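Local coordinates for protein putative peptidase (Chlamydophila abortus, PDB 3CE2) that is a putative zinc-dependent metallopeptidase of the M3B (oligoendopeptidase F) family that probably degrades small peptides, at residues L72-F77 with A146-Y151; R414-F419 with F566-G571; P425-E430 with F574-L579. All coordinates share one frame; numbering follows the deposited sequence.

Interaction 1: L72-F77 with A146-Y151; sequences LLTTLF and APYRFY
Leu73 and Tyr148 mark the closest approach of the two backbones, CA to CA 8.4 Å. Residues 72-77 are regular helix, confirmed by Phe77 N bonding to Leu73 O at 2.8 Å, which puts both residues on the same side, one turn apart. Residues 146-151 run from a short 3-10 segment through the N-cap residue Tyr148 into a helix. The main pairing is T-shaped: Phe77 CZ lies over the centre of one face of Tyr151, 3.4 Å above its plane, with the ring planes at 87°. With CG anti to the backbone N (chi1 -179°), the Tyr151 side chain starts out toward Phe77, and the two meet tip to tip. Against Tyr148, Phe77 meets rim to rim: Phe77 CE2 is 3.6 Å from Tyr148 CD1, and neither ring covers the other. Leu73 forks between the tyrosines, CD1 reaching Tyr148 CB at 3.8 Å and CD2 reaching Tyr151 CE2 at 3.9 Å. The hydroxyl of Thr74 turns back to Leu70 O in its own helix. This aromatic cluster joins helix 66-96 to the start of helix 149-156, and His420, from the loop after helix 394-416, meets the rings of Phe77 and Tyr148 and bonds to Pro147 O.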
loop_
_atom_site.group_PDB
_atom_site.type_symbol
_atom_site.label_atom_id
_atom_site.label_comp_id
_atom_site.label_asym_id
_atom_site.label_seq_id
_atom_site.Cartn_x
_atom_site.Cartn_y
_atom_site.Cartn_z
ATOM N N LEU A 72 -6.020 27.902 -15.970
ATOM C CA LEU A 72 -5.669 27.544 -14.599
ATOM C C LEU A 72 -4.983 26.173 -14.481
ATOM O O LEU A 72 -3.818 26.080 -14.059
ATOM C CB LEU A 72 -6.928 27.553 -13.751
ATOM C CG LEU A 72 -6.745 27.024 -12.343
ATOM C CD1 LEU A 72 -5.569 27.725 -11.716
ATOM C CD2 LEU A 72 -8.009 27.263 -11.522
ATOM N N LEU A 73 -5.710 25.122 -14.861
ATOM C CA LEU A 73 -5.186 23.764 -14.851
ATOM C C LEU A 73 -3.841 23.702 -15.573
ATOM O O LEU A 73 -2.878 23.153 -15.060
ATOM C CB LEU A 73 -6.161 22.816 -15.550
ATOM C CG LEU A 73 -7.572 22.721 -14.990
ATOM C CD1 LEU A 73 -8.353 21.674 -15.749
ATOM C CD2 LEU A 73 -7.557 22.386 -13.499
ATOM N N THR A 74 -3.796 24.254 -16.774
ATOM C CA THR A 74 -2.626 24.204 -17.620
ATOM C C THR A 74 -1.405 24.720 -16.868
ATOM O O THR A 74 -0.297 24.178 -16.964
ATOM C CB THR A 74 -2.889 25.061 -18.897
ATOM O OG1 THR A 74 -3.665 24.279 -19.812
ATOM C CG2 THR A 74 -1.601 25.498 -19.592
ATOM N N THR A 75 -1.635 25.772 -16.106
ATOM C CA THR A 75 -0.569 26.516 -15.504
ATOM C C THR A 75 -0.169 25.867 -14.212
ATOM O O THR A 75 1.005 25.861 -13.858
ATOM C CB THR A 75 -1.019 27.946 -15.219
ATOM O OG1 THR A 75 -1.089 28.656 -16.462
ATOM C CG2 THR A 75 -0.045 28.629 -14.296
ATOM N N LEU A 76 -1.138 25.304 -13.508
ATOM C CA LEU A 76 -0.788 24.690 -12.268
ATOM C C LEU A 76 -0.140 23.327 -12.497
ATOM O O LEU A 76 0.818 22.977 -11.803
ATOM C CB LEU A 76 -1.945 24.717 -11.266
ATOM C CG LEU A 76 -3.032 23.675 -11.188
ATOM C CD1 LEU A 76 -2.490 22.470 -10.452
ATOM C CD2 LEU A 76 -4.178 24.269 -10.417
ATOM N N PHE A 77 -0.602 22.586 -13.501
ATOM C CA PHE A 77 0.059 21.323 -13.842
ATOM C C PHE A 77 1.499 21.541 -14.282
ATOM O O PHE A 77 2.351 20.677 -14.116
ATOM C CB PHE A 77 -0.701 20.549 -14.922
ATOM C CG PHE A 77 -2.028 20.018 -14.458
ATOM C CD1 PHE A 77 -2.236 19.705 -13.112
ATOM C CD2 PHE A 77 -3.069 19.829 -15.356
ATOM C CE1 PHE A 77 -3.476 19.202 -12.660
ATOM C CE2 PHE A 77 -4.306 19.336 -14.920
ATOM C CZ PHE A 77 -4.505 19.015 -13.566
ATOM N N ALA A 146 -11.611 18.715 -22.430
ATOM C CA ALA A 146 -11.844 17.266 -22.587
ATOM C C ALA A 146 -10.692 16.387 -22.092
ATOM O O ALA A 146 -10.933 15.307 -21.595
ATOM C CB ALA A 146 -12.256 16.888 -24.040
ATOM N N PRO A 147 -9.436 16.823 -22.269
ATOM C CA PRO A 147 -8.308 16.028 -21.729
ATOM C C PRO A 147 -8.227 15.975 -20.211
ATOM O O PRO A 147 -7.461 15.184 -19.677
ATOM C CB PRO A 147 -7.062 16.744 -22.284
ATOM C CG PRO A 147 -7.587 17.548 -23.500
ATOM C CD PRO A 147 -8.969 17.984 -23.054
ATOM N N TYR A 148 -9.009 16.810 -19.535
ATOM C CA TYR A 148 -8.953 16.949 -18.087
ATOM C C TYR A 148 -10.294 16.586 -17.509
ATOM O O TYR A 148 -10.686 17.094 -16.465
ATOM C CB TYR A 148 -8.600 18.389 -17.685
ATOM C CG TYR A 148 -7.395 18.937 -18.417
ATOM C CD1 TYR A 148 -6.095 18.710 -17.945
ATOM C CD2 TYR A 148 -7.547 19.648 -19.608
ATOM C CE1 TYR A 148 -4.985 19.189 -18.629
ATOM C CE2 TYR A 148 -6.442 20.119 -20.308
ATOM C CZ TYR A 148 -5.169 19.891 -19.811
ATOM O OH TYR A 148 -4.094 20.388 -20.503
ATOM N N ARG A 149 -11.004 15.697 -18.185
ATOM C CA ARG A 149 -12.356 15.354 -17.751
ATOM C C ARG A 149 -12.380 14.528 -16.453
ATOM O O ARG A 149 -13.120 14.825 -15.524
ATOM C CB ARG A 149 -13.104 14.624 -18.868
ATOM C CG ARG A 149 -14.539 15.056 -18.998
ATOM C CD ARG A 149 -15.406 13.933 -19.558
ATOM N NE ARG A 149 -16.832 14.274 -19.429
ATOM C CZ ARG A 149 -17.692 13.685 -18.594
ATOM N NH1 ARG A 149 -18.946 14.094 -18.559
ATOM N NH2 ARG A 149 -17.309 12.691 -17.794
ATOM N N PHE A 150 -11.582 13.476 -16.401
ATOM C CA PHE A 150 -11.561 12.626 -15.235
ATOM C C PHE A 150 -11.048 13.400 -14.018
ATOM O O PHE A 150 -11.658 13.380 -12.926
ATOM C CB PHE A 150 -10.688 11.427 -15.486
ATOM C CG PHE A 150 -10.566 10.545 -14.309
ATOM C CD1 PHE A 150 -11.714 10.104 -13.648
ATOM C CD2 PHE A 150 -9.312 10.138 -13.858
ATOM C CE1 PHE A 150 -11.626 9.260 -12.551
ATOM C CE2 PHE A 150 -9.202 9.302 -12.765
ATOM C CZ PHE A 150 -10.370 8.860 -12.099
ATOM N N TYR A 151 -9.942 14.099 -14.233
ATOM C CA TYR A 151 -9.410 14.982 -13.241
ATOM C C TYR A 151 -10.512 15.860 -12.663
ATOM O O TYR A 151 -10.712 15.896 -11.460
ATOM C CB TYR A 151 -8.289 15.838 -13.818
ATOM C CG TYR A 151 -7.696 16.753 -12.777
ATOM C CD1 TYR A 151 -6.724 16.294 -11.892
ATOM C CD2 TYR A 151 -8.132 18.061 -12.648
ATOM C CE1 TYR A 151 -6.194 17.112 -10.932
ATOM C CE2 TYR A 151 -7.605 18.885 -11.679
ATOM C CZ TYR A 151 -6.644 18.391 -10.830
ATOM O OH TYR A 151 -6.120 19.202 -9.885
#

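Interaction 2: R414-F419 with F566-G571; sequences RKHQPF and FLKSGG. With ZN (zinc ion), chain G.
A zinc-bound imidazole carrying a lysine chain over one of its faces is the unusual element here: His416 NE2 binds the zinc ion at 2.1 Å, while Lys568 CD lies above the ring, 3.5 Å from His416 CE1. The two side chains run side by side in the same direction. Lys568 is extended beyond CG, and this CG is 3.7 Å from His416 ND1, so methylene groups follow the imidazole toward the metal. At the end of that chain Lys568 NZ stands 3.8 Å from the zinc, too far for a metal bond. Lys415 NZ is 5.7 Å from Lys568 NZ, and these charges, with the cation, would be expected to disfavour protonation of the lysine. His416 ND1 is hydrogen-bonded to Phe412 O, which fixes the ring rotation and leaves NE2 for the metal.

His416 lies near the C-terminal end of the helix that carries the HExxH histidines; the zinc it binds is a different ion from the one held by His402, His406 and Glu430. The facing segment is the end of helix 559-567 and the turn after it, where Gly570 leaves helical geometry with positive phi. The backbones come within 5.9 Å at the CA atoms of His416 and Lys568.

The hydrogen bond of the contact is made by Gln417, whose chain bends at chi2 (-72°), placing CD back toward the turn. Gln417 NE2 donates to Lys568 O at 2.8 Å, nearly straight at 167°. The donor lies in the carbonyl plane on a lone pair, and the acceptor lies close to the plane of the Gln417 amide. Elsewhere along the same chain segments, Gln417 O is bonded to Tyr380 OH, and Leu567 O to Ser413 OG.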
loop_
_atom_site.group_PDB
_atom_site.type_symbol
_atom_site.label_atom_id
_atom_site.label_comp_id
_atom_site.label_asym_id
_atom_site.label_seq_id
_atom_site.Cartn_x
_atom_site.Cartn_y
_atom_site.Cartn_z
ATOM N N ARG A 414 3.786 6.527 -17.373
ATOM C CA ARG A 414 4.351 7.826 -17.754
ATOM C C ARG A 414 4.512 7.936 -19.257
ATOM O O ARG A 414 4.248 8.983 -19.841
ATOM C CB ARG A 414 5.708 8.035 -17.096
ATOM C CG ARG A 414 5.602 8.434 -15.648
ATOM C CD ARG A 414 6.893 8.183 -14.936
ATOM N NE ARG A 414 6.676 8.274 -13.508
ATOM C CZ ARG A 414 7.568 7.917 -12.599
ATOM N NH1 ARG A 414 8.764 7.467 -12.967
ATOM N NH2 ARG A 414 7.254 8.031 -11.322
ATOM N N LYS A 415 4.952 6.835 -19.858
ATOM C CA LYS A 415 5.101 6.713 -21.293
ATOM C C LYS A 415 3.758 6.821 -22.054
ATOM O O LYS A 415 3.734 7.202 -23.211
ATOM C CB LYS A 415 5.780 5.378 -21.596
ATOM C CG LYS A 415 6.570 5.343 -22.862
ATOM C CD LYS A 415 7.775 4.398 -22.737
ATOM C CE LYS A 415 7.818 3.384 -23.906
ATOM N NZ LYS A 415 6.862 2.216 -23.725
ATOM N N HIS A 416 2.640 6.491 -21.427
ATOM C CA HIS A 416 1.376 6.524 -22.165
ATOM C C HIS A 416 0.329 7.506 -21.648
ATOM O O HIS A 416 -0.695 7.643 -22.267
ATOM C CB HIS A 416 0.756 5.118 -22.291
ATOM C CG HIS A 416 1.548 4.174 -23.153
ATOM N ND1 HIS A 416 2.499 3.312 -22.642
ATOM C CD2 HIS A 416 1.533 3.961 -24.495
ATOM C CE1 HIS A 416 3.019 2.595 -23.626
ATOM N NE2 HIS A 416 2.455 2.975 -24.761
ATOM N N GLN A 417 0.561 8.209 -20.544
ATOM C CA GLN A 417 -0.478 9.117 -20.044
ATOM C C GLN A 417 -0.032 10.560 -19.980
ATOM O O GLN A 417 1.157 10.853 -19.852
ATOM C CB GLN A 417 -0.956 8.693 -18.653
ATOM C CG GLN A 417 -1.429 7.290 -18.597
ATOM C CD GLN A 417 -2.756 7.128 -19.305
ATOM O OE1 GLN A 417 -3.585 8.046 -19.321
ATOM N NE2 GLN A 417 -2.991 5.946 -19.844
ATOM N N PRO A 418 -0.989 11.486 -20.032
ATOM C CA PRO A 418 -0.485 12.820 -19.803
ATOM C C PRO A 418 -0.202 12.994 -18.295
ATOM O O PRO A 418 -0.543 12.116 -17.476
ATOM C CB PRO A 418 -1.628 13.716 -20.290
ATOM C CG PRO A 418 -2.859 12.891 -20.111
ATOM C CD PRO A 418 -2.451 11.442 -20.219
ATOM N N PHE A 419 0.429 14.110 -17.947
ATOM C CA PHE A 419 0.982 14.313 -16.612
ATOM C C PHE A 419 -0.081 14.139 -15.564
ATOM O O PHE A 419 0.116 13.462 -14.567
ATOM C CB PHE A 419 1.610 15.702 -16.499
ATOM C CG PHE A 419 1.897 16.121 -15.098
ATOM C CD1 PHE A 419 3.011 15.632 -14.427
ATOM C CD2 PHE A 419 1.056 16.996 -14.439
ATOM C CE1 PHE A 419 3.282 16.015 -13.111
ATOM C CE2 PHE A 419 1.324 17.383 -13.122
ATOM C CZ PHE A 419 2.437 16.887 -12.460
ATOM N N PHE A 566 -3.216 -2.542 -18.478
ATOM C CA PHE A 566 -3.458 -2.021 -17.155
ATOM C C PHE A 566 -2.250 -1.168 -16.693
ATOM O O PHE A 566 -2.395 -0.079 -16.183
ATOM C CB PHE A 566 -3.720 -3.181 -16.203
ATOM C CG PHE A 566 -3.483 -2.841 -14.782
ATOM C CD1 PHE A 566 -4.446 -2.190 -14.049
ATOM C CD2 PHE A 566 -2.294 -3.171 -14.175
ATOM C CE1 PHE A 566 -4.228 -1.874 -12.721
ATOM C CE2 PHE A 566 -2.067 -2.858 -12.855
ATOM C CZ PHE A 566 -3.033 -2.205 -12.124
ATOM N N LEU A 567 -1.047 -1.658 -16.907
ATOM C CA LEU A 567 0.110 -0.977 -16.391
ATOM C C LEU A 567 0.243 0.384 -17.063
ATOM O O LEU A 567 0.691 1.348 -16.440
ATOM C CB LEU A 567 1.353 -1.831 -16.632
ATOM C CG LEU A 567 1.456 -3.091 -15.782
ATOM C CD1 LEU A 567 2.801 -3.754 -15.933
ATOM C CD2 LEU A 567 1.252 -2.724 -14.347
ATOM N N LYS A 568 -0.157 0.457 -18.339
ATOM C CA LYS A 568 -0.059 1.694 -19.126
ATOM C C LYS A 568 -1.220 2.648 -18.883
ATOM O O LYS A 568 -1.301 3.696 -19.531
ATOM C CB LYS A 568 -0.008 1.363 -20.600
ATOM C CG LYS A 568 1.116 0.413 -20.908
ATOM C CD LYS A 568 1.096 -0.081 -22.353
ATOM C CE LYS A 568 1.949 -1.352 -22.454
ATOM N NZ LYS A 568 2.519 -1.548 -23.800
ATOM N N SER A 569 -2.117 2.303 -17.959
ATOM C CA SER A 569 -3.332 3.088 -17.782
ATOM C C SER A 569 -3.176 4.216 -16.790
ATOM O O SER A 569 -4.014 5.120 -16.763
ATOM C CB SER A 569 -4.515 2.202 -17.383
ATOM O OG SER A 569 -4.716 1.183 -18.349
ATOM N N GLY A 570 -2.118 4.162 -15.973
ATOM C CA GLY A 570 -1.928 5.143 -14.908
ATOM C C GLY A 570 -3.184 5.351 -14.091
ATOM O O GLY A 570 -3.849 4.397 -13.680
ATOM N N GLY A 571 -3.537 6.608 -13.869
ATOM C CA GLY A 571 -4.761 6.932 -13.145
ATOM C C GLY A 571 -5.784 7.614 -14.042
ATOM O O GLY A 571 -6.417 8.574 -13.623
HETATM ZN ZN ZN G . 1.803 1.397 -26.029
#

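Interaction 3: P425-E430 with F574-L579; sequences PIFLAE and FPLEIL. With ZN (zinc ion), chain D.
Pro575 CB sits where three side chains of 425-430 converge: it is 3.6 Å from Phe427 CD2, 4.0 Å from Leu428 CG and 4.2 Å from Pro425 CG. Phe427 and Pro575 cross at about a right angle, and the far end of the ring continues to Leu576, with Phe427 CZ 3.9 Å from Leu576 CD2. Leu428 divides its two methyls between residues of successive positions on the helix. CD1 meets Ile578 CD1 at 3.9 Å, and CD2 packs beside Leu579 CG, the two leucines sliding past each other in opposite directions. Every contact is between carbon atoms, consistent with a buried, apolar junction.

Phe427 CG is anti to the backbone N (chi1 -175°), whereas Leu428 CG is anti to its carbonyl carbon (chi1 -61°), so the two side chains leave the turn differently. Both residues lie in a turn where Leu428 N bonds to Pro425 O. On the other side, Phe574 occupies the N-cap position, and Ile578 N bonds to its O at 3.0 Å. Phe566 of helix 559-567 packs on Leu428, Ile578 and Leu579, while Tyr536 and Thr540 touch Phe427.

Two residues beyond Leu428, Glu430 OE2 binds zinc at 2.5 Å together with His402 and His406. Two histidines of an HExxH helix plus a downstream glutamate form the zinc site characteristic of M3 metallopeptidases.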
loop_
_atom_site.group_PDB
_atom_site.type_symbol
_atom_site.label_atom_id
_atom_site.label_comp_id
_atom_site.label_asym_id
_atom_site.label_seq_id
_atom_site.Cartn_x
_atom_site.Cartn_y
_atom_site.Cartn_z
ATOM N N PRO A 425 -3.851 5.424 -8.689
ATOM C CA PRO A 425 -4.142 5.712 -7.283
ATOM C C PRO A 425 -3.634 4.595 -6.363
ATOM O O PRO A 425 -3.191 3.540 -6.848
ATOM C CB PRO A 425 -5.672 5.767 -7.250
ATOM C CG PRO A 425 -6.093 4.774 -8.284
ATOM C CD PRO A 425 -5.024 4.891 -9.397
ATOM N N ILE A 426 -3.703 4.838 -5.051
ATOM C CA ILE A 426 -3.162 3.910 -4.044
ATOM C C ILE A 426 -3.828 2.541 -4.154
ATOM O O ILE A 426 -3.173 1.507 -4.075
ATOM C CB ILE A 426 -3.349 4.453 -2.611
ATOM C CG1 ILE A 426 -2.593 5.779 -2.419
ATOM C CG2 ILE A 426 -2.909 3.412 -1.572
ATOM C CD1 ILE A 426 -1.074 5.628 -2.173
ATOM N N PHE A 427 -5.139 2.559 -4.348
ATOM C CA PHE A 427 -5.904 1.360 -4.580
ATOM C C PHE A 427 -5.243 0.416 -5.601
ATOM O O PHE A 427 -5.471 -0.768 -5.572
ATOM C CB PHE A 427 -7.308 1.762 -5.054
ATOM C CG PHE A 427 -8.252 0.609 -5.224
ATOM C CD1 PHE A 427 -9.236 0.358 -4.282
ATOM C CD2 PHE A 427 -8.153 -0.233 -6.322
ATOM C CE1 PHE A 427 -10.098 -0.708 -4.429
ATOM C CE2 PHE A 427 -9.004 -1.294 -6.461
ATOM C CZ PHE A 427 -9.981 -1.533 -5.509
ATOM N N LEU A 428 -4.435 0.924 -6.522
ATOM C CA LEU A 428 -3.841 0.033 -7.529
ATOM C C LEU A 428 -2.338 -0.131 -7.364
ATOM O O LEU A 428 -1.706 -0.848 -8.125
ATOM C CB LEU A 428 -4.113 0.534 -8.953
ATOM C CG LEU A 428 -5.515 0.693 -9.543
ATOM C CD1 LEU A 428 -5.378 1.291 -10.941
ATOM C CD2 LEU A 428 -6.259 -0.655 -9.601
ATOM N N ALA A 429 -1.758 0.531 -6.373
ATOM C CA ALA A 429 -0.292 0.602 -6.278
ATOM C C ALA A 429 0.403 -0.654 -5.783
ATOM O O ALA A 429 1.624 -0.726 -5.799
ATOM C CB ALA A 429 0.128 1.797 -5.419
ATOM N N GLU A 430 -0.338 -1.633 -5.303
ATOM C CA GLU A 430 0.335 -2.825 -4.808
ATOM C C GLU A 430 0.246 -4.024 -5.771
ATOM O O GLU A 430 0.923 -5.032 -5.580
ATOM C CB GLU A 430 -0.125 -3.179 -3.375
ATOM C CG GLU A 430 0.691 -2.506 -2.232
ATOM C CD GLU A 430 2.196 -2.894 -2.201
ATOM O OE1 GLU A 430 2.552 -4.088 -2.026
ATOM O OE2 GLU A 430 3.044 -1.991 -2.326
ATOM N N PHE A 574 -11.389 5.884 -12.837
ATOM C CA PHE A 574 -11.590 5.231 -11.551
ATOM C C PHE A 574 -10.972 3.852 -11.563
ATOM O O PHE A 574 -11.020 3.155 -12.574
ATOM C CB PHE A 574 -13.082 5.154 -11.224
ATOM C CG PHE A 574 -13.708 6.507 -11.033
ATOM C CD1 PHE A 574 -13.302 7.332 -9.975
ATOM C CD2 PHE A 574 -14.647 6.993 -11.940
ATOM C CE1 PHE A 574 -13.846 8.595 -9.811
ATOM C CE2 PHE A 574 -15.199 8.263 -11.765
ATOM C CZ PHE A 574 -14.795 9.059 -10.712
ATOM N N PRO A 575 -10.381 3.450 -10.440
ATOM C CA PRO A 575 -9.629 2.177 -10.392
ATOM C C PRO A 575 -10.403 0.931 -10.843
ATOM O O PRO A 575 -9.831 0.073 -11.516
ATOM C CB PRO A 575 -9.217 2.049 -8.921
ATOM C CG PRO A 575 -10.067 3.084 -8.156
ATOM C CD PRO A 575 -10.388 4.168 -9.148
ATOM N N LEU A 576 -11.680 0.810 -10.485
ATOM C CA LEU A 576 -12.415 -0.384 -10.929
ATOM C C LEU A 576 -12.632 -0.360 -12.434
ATOM O O LEU A 576 -12.587 -1.411 -13.091
ATOM C CB LEU A 576 -13.749 -0.567 -10.203
ATOM C CG LEU A 576 -13.712 -0.747 -8.677
ATOM C CD1 LEU A 576 -15.115 -0.930 -8.145
ATOM C CD2 LEU A 576 -12.758 -1.865 -8.187
ATOM N N GLU A 577 -12.870 0.831 -12.977
ATOM C CA GLU A 577 -13.004 0.991 -14.419
ATOM C C GLU A 577 -11.718 0.617 -15.141
ATOM O O GLU A 577 -11.760 -0.114 -16.132
ATOM C CB GLU A 577 -13.462 2.396 -14.787
ATOM C CG GLU A 577 -14.906 2.627 -14.396
ATOM C CD GLU A 577 -15.822 1.577 -15.036
ATOM O OE1 GLU A 577 -15.702 1.361 -16.272
ATOM O OE2 GLU A 577 -16.640 0.948 -14.306
ATOM N N ILE A 578 -10.579 1.080 -14.629
ATOM C CA ILE A 578 -9.294 0.703 -15.208
ATOM C C ILE A 578 -9.154 -0.813 -15.225
ATOM O O ILE A 578 -8.680 -1.413 -16.183
ATOM C CB ILE A 578 -8.129 1.258 -14.407
ATOM C CG1 ILE A 578 -7.942 2.742 -14.712
ATOM C CG2 ILE A 578 -6.852 0.491 -14.743
ATOM C CD1 ILE A 578 -6.854 3.418 -13.821
ATOM N N LEU A 579 -9.572 -1.437 -14.142
ATOM C CA LEU A 579 -9.499 -2.866 -14.061
ATOM C C LEU A 579 -10.481 -3.514 -15.021
ATOM O O LEU A 579 -10.121 -4.483 -15.682
ATOM C CB LEU A 579 -9.767 -3.310 -12.635
ATOM C CG LEU A 579 -8.634 -3.016 -11.666
ATOM C CD1 LEU A 579 -9.044 -3.448 -10.260
ATOM C CD2 LEU A 579 -7.447 -3.803 -12.115
HETATM ZN ZN ZN D . 5.512 -1.880 -2.554
#

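How the interactions relate
Interaction 3 is buried, interaction 2 is a surface contact, and interaction 1 is partly buried and farthest from the chain's centre. Their chemistry follows: aliphatic and phenyl packing in interaction 3, an aromatic cluster in interaction 1, and an amide-to-carbonyl bond beside a metal-bound histidine in interaction 2. Interactions 2 and 3 tie the same two regions together, the chain at and following the end of the HExxH helix and the consecutive helices 559-567 and 575-581; Phe566, from the second segment of interaction 2, packs into interaction 3. Interaction 1 joins two other helices, yet it touches both: Phe77 meets Phe419, and Phe150 packs edge-to-face with Phe574.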